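Local coordinates for putative N-acetylneuraminate lyase ([Ruminococcus] gnavus ATCC 29149, PDB 6RB7), which belongs to the dihydrodipicolinate synthetase family of TIM-barrel proteins and assembles as a tetramer of identical chains, at residues 209-214 and 218-223; 223-228 and 249-254; 230-235 and 257-262. One frame throughout, in Å; residues are numbered along the deposited sequence.

Interaction 1. Residues 209-214 and 218-223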
loop_
_atom_site.group_PDB
_atom_site.type_symbol
_atom_site.label_atom_id
_atom_site.label_comp_id
_atom_site.label_asym_id
_atom_site.label_seq_id
_atom_site.Cartn_x
_atom_site.Cartn_y
_atom_site.Cartn_z
ATOM N N MET A 209 -18.769 9.354 -6.197
ATOM C CA MET A 209 -19.454 8.828 -4.993
ATOM C C MET A 209 -19.749 10.000 -4.051
ATOM O O MET A 209 -20.844 10.004 -3.439
ATOM C CB MET A 209 -18.625 7.741 -4.321
ATOM C CG MET A 209 -18.613 6.490 -5.189
ATOM S SD MET A 209 -17.798 5.100 -4.392
ATOM C CE MET A 209 -16.163 5.745 -4.082
ATOM N N PHE A 210 -18.810 10.904 -3.866
ATOM C CA PHE A 210 -19.040 12.055 -2.951
ATOM C C PHE A 210 -20.220 12.883 -3.506
ATOM O O PHE A 210 -21.105 13.313 -2.742
ATOM C CB PHE A 210 -17.803 12.918 -2.795
ATOM C CG PHE A 210 -16.657 12.330 -2.029
ATOM C CD1 PHE A 210 -16.859 11.549 -0.908
ATOM C CD2 PHE A 210 -15.361 12.578 -2.430
ATOM C CE1 PHE A 210 -15.782 11.025 -0.217
ATOM C CE2 PHE A 210 -14.291 12.095 -1.698
ATOM C CZ PHE A 210 -14.498 11.270 -0.650
ATOM N N LYS A 211 -20.231 13.146 -4.803
ATOM C CA LYS A 211 -21.264 13.999 -5.452
ATOM C C LYS A 211 -22.614 13.286 -5.375
ATOM O O LYS A 211 -23.628 13.911 -5.072
ATOM C CB LYS A 211 -20.849 14.413 -6.863
ATOM C CG LYS A 211 -21.865 15.323 -7.555
ATOM C CD LYS A 211 -22.128 16.622 -6.772
ATOM C CE LYS A 211 -22.947 17.602 -7.577
ATOM N NZ LYS A 211 -23.327 18.767 -6.757
ATOM N N GLN A 212 -22.661 11.992 -5.668
ATOM C CA GLN A 212 -23.927 11.221 -5.616
ATOM C C GLN A 212 -24.477 11.218 -4.198
ATOM O O GLN A 212 -25.691 11.391 -4.020
ATOM C CB GLN A 212 -23.711 9.822 -6.176
ATOM C CG GLN A 212 -24.995 9.005 -6.260
ATOM C CD GLN A 212 -24.791 7.848 -7.225
ATOM O OE1 GLN A 212 -23.889 7.014 -7.028
ATOM N NE2 GLN A 212 -25.661 7.766 -8.234
ATOM N N ALA A 213 -23.633 11.024 -3.190
ATOM C CA ALA A 213 -24.083 10.985 -1.795
ATOM C C ALA A 213 -24.611 12.371 -1.387
ATOM O O ALA A 213 -25.611 12.422 -0.653
ATOM C CB ALA A 213 -22.921 10.588 -0.902
ATOM N N ALA A 214 -23.932 13.433 -1.760
ATOM C CA ALA A 214 -24.169 14.788 -1.209
ATOM C C ALA A 214 -25.289 15.503 -1.976
ATOM O O ALA A 214 -26.109 16.211 -1.307
ATOM C CB ALA A 214 -22.898 15.578 -1.231
ATOM N N TYR A 218 -23.892 20.646 -2.597
ATOM C CA TYR A 218 -22.467 20.489 -2.288
ATOM C C TYR A 218 -21.695 20.543 -3.579
ATOM O O TYR A 218 -22.256 20.311 -4.662
ATOM C CB TYR A 218 -22.221 19.159 -1.553
ATOM C CG TYR A 218 -22.875 19.090 -0.212
ATOM C CD1 TYR A 218 -24.223 18.779 -0.084
ATOM C CD2 TYR A 218 -22.148 19.320 0.937
ATOM C CE1 TYR A 218 -24.824 18.720 1.154
ATOM C CE2 TYR A 218 -22.735 19.246 2.189
ATOM C CZ TYR A 218 -24.076 18.950 2.297
ATOM O OH TYR A 218 -24.680 18.910 3.521
ATOM N N ILE A 219 -20.444 20.955 -3.469
ATOM C CA ILE A 219 -19.521 21.028 -4.615
ATOM C C ILE A 219 -18.317 20.141 -4.339
ATOM O O ILE A 219 -17.768 20.124 -3.222
ATOM C CB ILE A 219 -19.097 22.472 -4.945
ATOM C CG1 ILE A 219 -18.241 22.501 -6.197
ATOM C CG2 ILE A 219 -18.398 23.148 -3.776
ATOM C CD1 ILE A 219 -18.072 23.881 -6.780
ATOM N N ILE A 220 -17.929 19.395 -5.371
ATOM C CA ILE A 220 -16.660 18.647 -5.360
ATOM C C ILE A 220 -15.677 19.376 -6.277
ATOM O O ILE A 220 -16.055 19.752 -7.410
ATOM C CB ILE A 220 -16.819 17.175 -5.776
ATOM C CG1 ILE A 220 -18.037 16.526 -5.113
ATOM C CG2 ILE A 220 -15.521 16.453 -5.496
ATOM C CD1 ILE A 220 -18.041 16.566 -3.594
ATOM N N PHE A 221 -14.494 19.635 -5.773
ATOM C CA PHE A 221 -13.425 20.247 -6.568
ATOM C C PHE A 221 -12.462 19.171 -7.064
ATOM O O PHE A 221 -12.026 18.315 -6.272
ATOM C CB PHE A 221 -12.608 21.266 -5.809
ATOM C CG PHE A 221 -13.376 22.378 -5.135
ATOM C CD1 PHE A 221 -13.979 22.175 -3.911
ATOM C CD2 PHE A 221 -13.529 23.615 -5.761
ATOM C CE1 PHE A 221 -14.626 23.214 -3.266
ATOM C CE2 PHE A 221 -14.232 24.624 -5.139
ATOM C CZ PHE A 221 -14.780 24.419 -3.907
ATOM N N ASN A 222 -12.160 19.169 -8.351
ATOM C CA ASN A 222 -11.142 18.236 -8.877
ATOM C C ASN A 222 -9.753 18.701 -8.411
ATOM O O ASN A 222 -9.336 19.843 -8.754
ATOM C CB ASN A 222 -11.179 18.205 -10.393
ATOM C CG ASN A 222 -10.185 17.203 -10.943
ATOM O OD1 ASN A 222 -10.531 16.049 -11.051
ATOM N ND2 ASN A 222 -8.950 17.640 -11.242
ATOM N N GLY A 223 -9.023 17.837 -7.742
ATOM C CA GLY A 223 -7.658 18.082 -7.253
ATOM C C GLY A 223 -6.555 17.636 -8.194
ATOM O O GLY A 223 -5.542 18.322 -8.273
#
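The Y218 ring meets the last turn of helix 204-214 obliquely: A214 O lies 3.4 Å from its CD1, and A214 CB also rests on that ortho carbon, at 3.6 Å. Elsewhere the same ring takes part in a cation-pi contact with R33. The other ring, that of F210, turns away from strand 219-222; its CB does the touching, 3.7 Å from I220 CD1, while the ring itself reaches F185 edge-to-face. The contact belongs to a beta-alpha-beta unit of a TIM barrel, in which strand 194-199, helix 204-214 and strand 219-222 follow one another. The helix therefore lies against the strand into which it feeds, after a connection of only a few residues.

Further along the strand, I220 directs its side chain at the helix. Its CG1, placed beside the backbone N (chi1 -44°), comes within 3.9 Å of K211 CB, and the isoleucine rests against the CB atoms of two successive helix residues. I207, one helical turn or so earlier, and V197 of the adjoining strand add to this apolar layer.

The polar part of the contact is carried by K211. Its CG stands anti to the backbone N and the chain then bends at chi2 (59°), which brings the ammonium group round to the start of the strand, although the side chain sets out alongside it. There NZ also makes a hydrogen bond to G215 O and a salt bridge with E237 OE1, so that the lysine ties the end of its own helix to the strand and to the residue just ahead of strand 238-241. Its bond across the contact runs from NZ to Y218 O, 2.8 Å long, with the donor tilted 22° from the carbonyl plane.

Interaction 2. Residues 223-228 and 249-254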
loop_
_atom_site.group_PDB
_atom_site.type_symbol
_atom_site.label_atom_id
_atom_site.label_comp_id
_atom_site.label_asym_id
_atom_site.label_seq_id
_atom_site.Cartn_x
_atom_site.Cartn_y
_atom_site.Cartn_z
ATOM N N GLY A 223 -9.023 17.837 -7.742
ATOM C CA GLY A 223 -7.658 18.082 -7.253
ATOM C C GLY A 223 -6.555 17.636 -8.194
ATOM O O GLY A 223 -5.542 18.322 -8.273
ATOM N N PRO A 224 -6.583 16.433 -8.808
ATOM C CA PRO A 224 -5.473 15.973 -9.673
ATOM C C PRO A 224 -5.517 16.691 -11.026
ATOM O O PRO A 224 -6.407 16.417 -11.862
ATOM C CB PRO A 224 -5.705 14.468 -9.834
ATOM C CG PRO A 224 -6.595 14.116 -8.647
ATOM C CD PRO A 224 -7.510 15.334 -8.545
ATOM N N ASP A 225 -4.587 17.630 -11.245
ATOM C CA ASP A 225 -4.671 18.509 -12.438
ATOM C C ASP A 225 -4.629 17.662 -13.726
ATOM O O ASP A 225 -5.251 18.055 -14.743
ATOM C CB ASP A 225 -3.510 19.489 -12.431
ATOM C CG ASP A 225 -3.397 20.361 -11.175
ATOM O OD1 ASP A 225 -4.195 20.177 -10.236
ATOM O OD2 ASP A 225 -2.539 21.274 -11.186
ATOM N N GLU A 226 -3.865 16.575 -13.706
ATOM C CA GLU A 226 -3.667 15.677 -14.864
ATOM C C GLU A 226 -4.977 14.993 -15.264
ATOM O O GLU A 226 -5.058 14.429 -16.347
ATOM C CB GLU A 226 -2.650 14.596 -14.486
ATOM C CG GLU A 226 -1.262 15.133 -14.133
ATOM C CD GLU A 226 -1.036 15.511 -12.662
ATOM O OE1 GLU A 226 -2.014 15.688 -11.864
ATOM O OE2 GLU A 226 0.165 15.580 -12.255
ATOM N N GLN A 227 -5.971 15.029 -14.411
ATOM C CA GLN A 227 -7.295 14.380 -14.650
ATOM C C GLN A 227 -8.429 15.434 -14.709
ATOM O O GLN A 227 -9.600 15.051 -14.642
ATOM C CB GLN A 227 -7.542 13.362 -13.541
ATOM C CG GLN A 227 -6.467 12.299 -13.458
ATOM C CD GLN A 227 -6.739 11.178 -12.464
ATOM O OE1 GLN A 227 -6.201 10.083 -12.666
ATOM N NE2 GLN A 227 -7.562 11.406 -11.409
ATOM N N PHE A 228 -8.094 16.715 -14.842
ATOM C CA PHE A 228 -9.058 17.841 -14.802
ATOM C C PHE A 228 -10.337 17.511 -15.583
ATOM O O PHE A 228 -11.443 17.544 -14.986
ATOM C CB PHE A 228 -8.360 19.100 -15.312
ATOM C CG PHE A 228 -9.140 20.378 -15.235
ATOM C CD1 PHE A 228 -10.199 20.624 -16.088
ATOM C CD2 PHE A 228 -8.795 21.368 -14.313
ATOM C CE1 PHE A 228 -10.889 21.833 -16.035
ATOM C CE2 PHE A 228 -9.452 22.578 -14.303
ATOM C CZ PHE A 228 -10.525 22.800 -15.127
ATOM N N GLU A 249 -4.464 30.419 -18.215
ATOM C CA GLU A 249 -5.272 30.573 -19.444
ATOM C C GLU A 249 -5.586 29.208 -20.035
ATOM O O GLU A 249 -6.685 29.064 -20.618
ATOM C CB GLU A 249 -4.569 31.390 -20.524
ATOM C CG GLU A 249 -4.215 32.787 -20.106
ATOM C CD GLU A 249 -2.801 32.944 -19.554
ATOM O OE1 GLU A 249 -2.315 32.060 -18.743
ATOM O OE2 GLU A 249 -2.158 33.952 -19.965
ATOM N N LEU A 250 -4.676 28.236 -19.927
ATOM C CA LEU A 250 -4.919 26.906 -20.542
ATOM C C LEU A 250 -6.032 26.200 -19.770
ATOM O O LEU A 250 -6.917 25.609 -20.384
ATOM C CB LEU A 250 -3.644 26.062 -20.556
ATOM C CG LEU A 250 -2.514 26.590 -21.429
ATOM C CD1 LEU A 250 -1.324 25.663 -21.381
ATOM C CD2 LEU A 250 -3.007 26.777 -22.876
ATOM N N TYR A 251 -6.003 26.260 -18.431
ATOM C CA TYR A 251 -7.090 25.609 -17.654
ATOM C C TYR A 251 -8.412 26.359 -17.870
ATOM O O TYR A 251 -9.459 25.696 -17.861
ATOM C CB TYR A 251 -6.684 25.492 -16.198
ATOM C CG TYR A 251 -5.601 24.472 -15.952
ATOM C CD1 TYR A 251 -5.900 23.118 -15.974
ATOM C CD2 TYR A 251 -4.268 24.847 -15.763
ATOM C CE1 TYR A 251 -4.938 22.159 -15.740
ATOM C CE2 TYR A 251 -3.286 23.887 -15.544
ATOM C CZ TYR A 251 -3.620 22.543 -15.539
ATOM O OH TYR A 251 -2.665 21.601 -15.249
ATOM N N LEU A 252 -8.404 27.701 -17.983
ATOM C CA LEU A 252 -9.666 28.419 -18.290
ATOM C C LEU A 252 -10.226 27.959 -19.630
ATOM O O LEU A 252 -11.446 27.729 -19.724
ATOM C CB LEU A 252 -9.403 29.928 -18.254
ATOM C CG LEU A 252 -9.217 30.500 -16.846
ATOM C CD1 LEU A 252 -8.602 31.898 -16.913
ATOM C CD2 LEU A 252 -10.541 30.487 -16.072
ATOM N N LYS A 253 -9.362 27.803 -20.618
ATOM C CA LYS A 253 -9.824 27.375 -21.958
ATOM C C LYS A 253 -10.286 25.917 -21.923
ATOM O O LYS A 253 -11.295 25.600 -22.547
ATOM C CB LYS A 253 -8.725 27.594 -22.987
ATOM C CG LYS A 253 -9.220 27.373 -24.416
ATOM C CD LYS A 253 -10.169 28.467 -24.854
ATOM C CE LYS A 253 -10.611 28.261 -26.288
ATOM N NZ LYS A 253 -11.444 29.407 -26.755
ATOM N N LEU A 254 -9.604 25.075 -21.160
ATOM C CA LEU A 254 -10.041 23.664 -20.967
ATOM C C LEU A 254 -11.441 23.668 -20.388
ATOM O O LEU A 254 -12.303 22.943 -20.892
ATOM C CB LEU A 254 -9.033 22.987 -20.047
ATOM C CG LEU A 254 -9.289 21.541 -19.675
ATOM C CD1 LEU A 254 -9.605 20.660 -20.854
ATOM C CD2 LEU A 254 -8.099 20.993 -18.935
#
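F228 reaches across to helix 248-259 and sets its ring against Y251 and L254, two residues three positions apart on the helix. Against Y251 the ring sits obliquely: the centroids are 5.6 Å apart, the planes make 41°, and the nearest atoms are F228 CD2 and Y251 CD1 at 3.8 Å. The other ortho carbon turns to L254, whose CD2 lies 3.6 Å from F228 CD1. These two side chains run antiparallel past one another, and L254 CG also comes close to CD1. With CG anti to the backbone N (chi1 -175°), F228 carries its ring out from the start of helix 228-234 toward the neighbouring helix.

In TIM-barrel terms, segment 223-228 is the loop that leaves the C-terminal end of strand 219-222, and helix 248-259 is the one that follows the next strand, 238-241. The contact thus buries the junction between two consecutive beta-alpha units.

D225 and Y251 approach almost perpendicularly, the carboxylate and the ring planes standing 75° apart. D225 CB approaches Y251 OH at 3.6 Å, and the D225 carbonyl oxygen lies at the edge of the tyrosine ring, near its plane. The polar ends do not bond to each other; both Y251 OH and D225 OD2 are hydrogen-bonded to T243 OG1, which bridges them. On the loop itself, D225 N bonds a molecule of 2-amino-2-hydroxymethyl-propane-1,3-diol, probably from the crystallisation liquor, and F228 N returns to D225 O at 3.1 Å.

Interaction 3. Residues 230-235 and 257-262. With BCN (bicine), chain I.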
loop_
_atom_site.group_PDB
_atom_site.type_symbol
_atom_site.label_atom_id
_atom_site.label_comp_id
_atom_site.label_asym_id
_atom_site.label_seq_id
_atom_site.Cartn_x
_atom_site.Cartn_y
_atom_site.Cartn_z
ATOM N N SER A 230 -11.609 14.778 -16.750
ATOM C CA SER A 230 -12.271 13.535 -16.328
ATOM C C SER A 230 -13.013 13.771 -15.018
ATOM O O SER A 230 -14.127 13.214 -14.859
ATOM C CB SER A 230 -11.252 12.438 -16.193
ATOM O OG SER A 230 -10.764 12.037 -17.459
ATOM N N GLY A 231 -12.412 14.464 -14.058
ATOM C CA GLY A 231 -13.101 14.764 -12.790
ATOM C C GLY A 231 -14.254 15.713 -13.021
ATOM O O GLY A 231 -15.305 15.542 -12.376
ATOM N N ARG A 232 -14.067 16.702 -13.875
ATOM C CA ARG A 232 -15.141 17.668 -14.224
ATOM C C ARG A 232 -16.352 16.937 -14.805
ATOM O O ARG A 232 -17.464 17.110 -14.261
ATOM C CB ARG A 232 -14.571 18.721 -15.161
ATOM C CG ARG A 232 -13.696 19.745 -14.454
ATOM C CD ARG A 232 -14.437 20.806 -13.610
ATOM N NE ARG A 232 -15.090 21.685 -14.582
ATOM C CZ ARG A 232 -16.347 21.629 -14.950
ATOM N NH1 ARG A 232 -17.225 20.826 -14.398
ATOM N NH2 ARG A 232 -16.776 22.458 -15.892
ATOM N N VAL A 233 -16.162 16.068 -15.795
ATOM C CA VAL A 233 -17.369 15.502 -16.460
ATOM C C VAL A 233 -18.111 14.566 -15.516
ATOM O O VAL A 233 -19.301 14.359 -15.733
ATOM C CB VAL A 233 -17.070 14.852 -17.820
ATOM C CG1 VAL A 233 -16.563 15.882 -18.794
ATOM C CG2 VAL A 233 -16.154 13.637 -17.727
ATOM N N ILE A 234 -17.446 13.946 -14.539
ATOM C CA ILE A 234 -18.141 12.947 -13.701
ATOM C C ILE A 234 -18.772 13.626 -12.486
ATOM O O ILE A 234 -19.445 12.908 -11.738
ATOM C CB ILE A 234 -17.216 11.777 -13.329
ATOM C CG1 ILE A 234 -18.031 10.492 -13.121
ATOM C CG2 ILE A 234 -16.362 12.138 -12.121
ATOM C CD1 ILE A 234 -17.142 9.259 -12.936
ATOM N N GLY A 235 -18.633 14.933 -12.337
ATOM C CA GLY A 235 -19.441 15.652 -11.336
ATOM C C GLY A 235 -18.722 16.691 -10.499
ATOM O O GLY A 235 -19.403 17.321 -9.669
ATOM N N CYS A 257 -14.063 24.617 -22.920
ATOM C CA CYS A 257 -14.330 23.488 -23.837
ATOM C C CYS A 257 -15.219 22.453 -23.152
ATOM O O CYS A 257 -16.182 21.966 -23.796
ATOM C CB CYS A 257 -13.067 22.824 -24.331
ATOM S SG CYS A 257 -12.057 23.891 -25.385
ATOM N N ILE A 258 -14.937 22.107 -21.898
ATOM C CA ILE A 258 -15.770 21.102 -21.187
ATOM C C ILE A 258 -17.208 21.605 -21.083
ATOM O O ILE A 258 -18.139 20.834 -21.363
ATOM C CB ILE A 258 -15.169 20.781 -19.813
ATOM C CG1 ILE A 258 -13.835 20.030 -19.968
ATOM C CG2 ILE A 258 -16.161 20.019 -18.928
ATOM C CD1 ILE A 258 -12.970 20.170 -18.760
ATOM N N ASN A 259 -17.396 22.859 -20.694
ATOM C CA ASN A 259 -18.759 23.412 -20.486
ATOM C C ASN A 259 -19.498 23.450 -21.826
ATOM O O ASN A 259 -20.758 23.301 -21.788
ATOM C CB ASN A 259 -18.738 24.757 -19.786
ATOM C CG ASN A 259 -18.404 24.613 -18.312
ATOM O OD1 ASN A 259 -18.796 23.624 -17.696
ATOM N ND2 ASN A 259 -17.712 25.597 -17.750
ATOM N N ALA A 260 -18.778 23.527 -22.944
ATOM C CA ALA A 260 -19.391 23.571 -24.298
ATOM C C ALA A 260 -19.590 22.153 -24.880
ATOM O O ALA A 260 -20.138 22.044 -25.983
ATOM C CB ALA A 260 -18.546 24.446 -25.187
ATOM N N GLY A 261 -19.165 21.105 -24.184
ATOM C CA GLY A 261 -19.242 19.726 -24.695
ATOM C C GLY A 261 -18.227 19.471 -25.800
ATOM O O GLY A 261 -18.406 18.515 -26.559
ATOM N N LYS A 262 -17.184 20.293 -25.910
ATOM C CA LYS A 262 -16.159 20.182 -26.981
ATOM C C LYS A 262 -15.024 19.299 -26.464
ATOM O O LYS A 262 -13.951 19.806 -26.081
ATOM C CB LYS A 262 -15.655 21.550 -27.386
ATOM C CG LYS A 262 -16.705 22.380 -28.122
ATOM C CD LYS A 262 -16.264 23.771 -28.448
ATOM C CE LYS A 262 -17.255 24.433 -29.381
ATOM N NZ LYS A 262 -17.002 25.887 -29.485
HETATM N N1 BCN I . -21.362 20.145 -29.670
HETATM C C1 BCN I . -22.778 19.792 -29.352
HETATM C C2 BCN I . -23.155 19.611 -27.877
HETATM O O21 BCN I . -22.227 19.557 -27.051
HETATM O O22 BCN I . -24.379 19.518 -27.597
HETATM C C3 BCN I . -20.363 19.139 -29.272
HETATM C C4 BCN I . -19.319 18.871 -30.333
HETATM O O4 BCN I . -19.062 17.479 -30.458
HETATM C C5 BCN I . -21.006 21.549 -29.409
HETATM C C6 BCN I . -20.497 22.262 -30.641
HETATM O O6 BCN I . -19.231 21.757 -31.032
#
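One hydrogen bond crosses between R232 and N259, from NH2 to OD1, and joins the C-terminal turns of helices 228-234 and 248-259, two neighbouring helices on the outside of the TIM barrel. It is 2.9 Å long and rather bent, with an N-H...O angle of 130°. The acceptor lies in the guanidinium plane, yet the donor stands 39° above the carbonyl plane of the amide; the two flat groups are turned 48° against each other. R232 has further partners beyond these segments: NE forms a salt bridge with D255 OD1, and NH1 donates to A236 O. Bent at both chi2 and chi3, the arginine folds back to serve all three, and these bonds should fix the rotation of its guanidinium.

Van der Waals packing centres on I258. Its CG2 lies over one face of the guanidinium, displaced from the middle of the group, 3.9 Å from R232 NH2. The same methyl makes an apolar contact with V233 CG1 at 4.2 Å, the valine and isoleucine side chains meeting nearly perpendicularly, while A266 of helix 263-281 and F228 also touch I258. V233 faces the second subunit too, where it packs on the V233 of that chain.

Both helices finish in Schellman motifs, with G235 and G261 in the positive-phi position. In the second, K262 N bonds to C257 O at 2.9 Å and G261 N to I258 O.

Bicine sits beside this turn by van der Waals contact, next to A260, G261 and K262. The extended K262 side chain passes one hydroxyethyl arm, with CE 3.7 Å from bicine O6, and the carbonyl oxygen of G261 approaches bicine C3 at 3.4 Å.

How the interactions relate
The three contacts follow the chain through successive beta-alpha units of the barrel. Interaction 1 comes first and closes before the others open, sharing G223 with interaction 2; their centres are about 17 Å apart. Interactions 2 and 3 alternate along the chain, both using helix 248-259, and their centres lie about 11 Å apart: F228 and I258 pack together, so the two contacts adjoin along helix 248-259, which packs against helix 228-234 and the loop before it. Interaction 3 is about 15 Å from interaction 1, and N222 of strand 219-222 packs on G231. All three touch the second subunit, so this part of the barrel wall also contributes to the oligomer interface.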